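Local coordinates for putative polysaccharide deacetylase (Bdellovibrio bacteriovorus HD100, PDB 5JP6), which probably removes acetyl groups from peptidoglycan as a zinc-dependent carbohydrate esterase of family CE-4, in a predator that attacks other bacteria, at residues Q32-N37 with A87-L92. The protein carries 1 engineered substitution. Residues are numbered along the deposited sequence; the frame is centred on the assembly and turned at random.
Sequences QAVSDN and AQDLTL
Val34 and Asp89 have the nearest CA atoms of the two segments, 6.8 Å apart, where helix 24-39 passes segment 87-92, which begins as the short helix 87-90. No hydrogen bond joins the two segments, so the contact rests on van der Waals packing. Leu92 carries most of it. Its CG lies anti to the backbone N (chi1 -171°), and both methyls at the branch reach helix 24-39. Leu92 CD2 sits over the backbone at Ala33, 3.6 Å from Ala33 O, and Leu92 CD2 also meets Ala33 CB at 4.0 Å. Val34 CG2 comes up to Leu92 CD2 at 4.3 Å. The carbonyl of Ala33 is already used within the helix, as acceptor for Asn37 N. Leu92 CD1 lies over one face of the Asn37 amide, nearest ND2 and CG, with Leu92 CD1 3.5 Å from Asn37 ND2. The Asn37 and Leu92 side chains run past each other in opposite directions. The amide of Asn37 is buried but satisfied: OD1 accepts from Thr310 N and ND2 donates to Trp308 O. These two bonds hold the amide in place while the leucine methyl covers that face. Val34 makes the second point of contact. Val34 CG1 sits almost directly above Asp89 CG at 3.9 Å, over the flat face of the carboxylate, and the two side chains cross at about a right angle. The contact lies in the helical N-terminal part of the chain, and both Asn37 and Leu92 meet the loop after strand 303-304 of the deacetylase fold. Trp46 of helix 43-47 touches both Asn37 and Leu92, and Phe93 touches Ala33. Leu90 packs on Leu113 and Val117 of helix 110-126. The zinc ion is about 13 Å from the Asn37 side chain.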
# COMPACT_ATOMS: atom_id res chain seq x y z
N GLN A 32 3.25 2.01 22.32
CA GLN A 32 2.35 3.07 21.82
C GLN A 32 1.88 2.86 20.37
O GLN A 32 0.72 3.12 19.99
CB GLN A 32 3.02 4.44 21.94
CG GLN A 32 2.07 5.58 21.59
CD GLN A 32 2.73 6.93 21.59
OE1 GLN A 32 3.93 7.03 21.84
NE2 GLN A 32 1.96 7.97 21.29
N ALA A 33 2.79 2.37 19.55
CA ALA A 33 2.44 2.02 18.16
C ALA A 33 1.31 0.98 18.12
O ALA A 33 0.31 1.11 17.42
CB ALA A 33 3.66 1.48 17.46
N VAL A 34 1.50 -0.05 18.92
CA VAL A 34 0.54 -1.14 19.02
C VAL A 34 -0.81 -0.61 19.54
O VAL A 34 -1.88 -0.90 18.96
CB VAL A 34 1.08 -2.28 19.91
CG1 VAL A 34 0.02 -3.35 20.11
CG2 VAL A 34 2.32 -2.90 19.29
N SER A 35 -0.76 0.13 20.64
CA SER A 35 -1.96 0.76 21.22
C SER A 35 -2.70 1.68 20.24
O SER A 35 -3.92 1.60 20.12
CB SER A 35 -1.59 1.59 22.47
OG SER A 35 -2.75 2.27 22.95
N ASP A 36 -1.95 2.57 19.58
CA ASP A 36 -2.56 3.54 18.64
C ASP A 36 -3.16 2.80 17.43
O ASP A 36 -4.21 3.20 16.91
CB ASP A 36 -1.56 4.57 18.12
CG ASP A 36 -1.20 5.62 19.13
OD1 ASP A 36 -1.70 5.55 20.27
OD2 ASP A 36 -0.41 6.54 18.77
N ASN A 37 -2.50 1.74 16.98
CA ASN A 37 -3.01 0.98 15.84
C ASN A 37 -4.35 0.33 16.18
O ASN A 37 -5.24 0.23 15.35
CB ASN A 37 -2.01 -0.09 15.43
CG ASN A 37 -2.43 -0.81 14.17
OD1 ASN A 37 -3.00 -1.88 14.22
ND2 ASN A 37 -2.12 -0.22 13.03
N ALA A 87 3.68 -12.37 18.33
CA ALA A 87 4.04 -12.37 16.91
C ALA A 87 3.05 -11.58 16.06
O ALA A 87 3.47 -10.88 15.12
CB ALA A 87 4.21 -13.78 16.39
N GLN A 88 1.75 -11.67 16.35
CA GLN A 88 0.76 -10.96 15.51
C GLN A 88 1.05 -9.43 15.61
O GLN A 88 0.97 -8.70 14.62
CB GLN A 88 -0.71 -11.28 15.86
CG GLN A 88 -1.71 -10.60 14.92
CD GLN A 88 -3.09 -11.11 15.08
OE1 GLN A 88 -3.37 -12.26 14.78
NE2 GLN A 88 -3.98 -10.26 15.57
N ASP A 89 1.32 -8.93 16.83
CA ASP A 89 1.64 -7.52 17.01
C ASP A 89 2.96 -7.10 16.38
O ASP A 89 3.09 -5.96 15.85
CB ASP A 89 1.64 -7.15 18.48
CG ASP A 89 0.27 -7.14 19.06
OD1 ASP A 89 -0.70 -6.83 18.30
OD2 ASP A 89 0.11 -7.52 20.24
N LEU A 90 3.91 -8.01 16.40
CA LEU A 90 5.20 -7.77 15.79
C LEU A 90 5.05 -7.45 14.27
O LEU A 90 5.84 -6.69 13.69
CB LEU A 90 6.15 -8.95 16.01
CG LEU A 90 7.57 -8.81 15.48
CD1 LEU A 90 8.29 -7.63 16.13
CD2 LEU A 90 8.32 -10.13 15.75
N THR A 91 4.01 -8.01 13.64
CA THR A 91 3.78 -7.74 12.22
C THR A 91 3.66 -6.24 11.91
O THR A 91 3.92 -5.82 10.78
CB THR A 91 2.59 -8.50 11.58
OG1 THR A 91 1.33 -8.04 12.09
CG2 THR A 91 2.76 -10.00 11.79
N LEU A 92 3.26 -5.44 12.89
CA LEU A 92 3.17 -3.99 12.70
C LEU A 92 4.54 -3.37 12.34
O LEU A 92 4.59 -2.33 11.70
CB LEU A 92 2.61 -3.35 13.97
CG LEU A 92 2.25 -1.88 13.90
CD1 LEU A 92 1.13 -1.60 12.90
CD2 LEU A 92 1.83 -1.40 15.28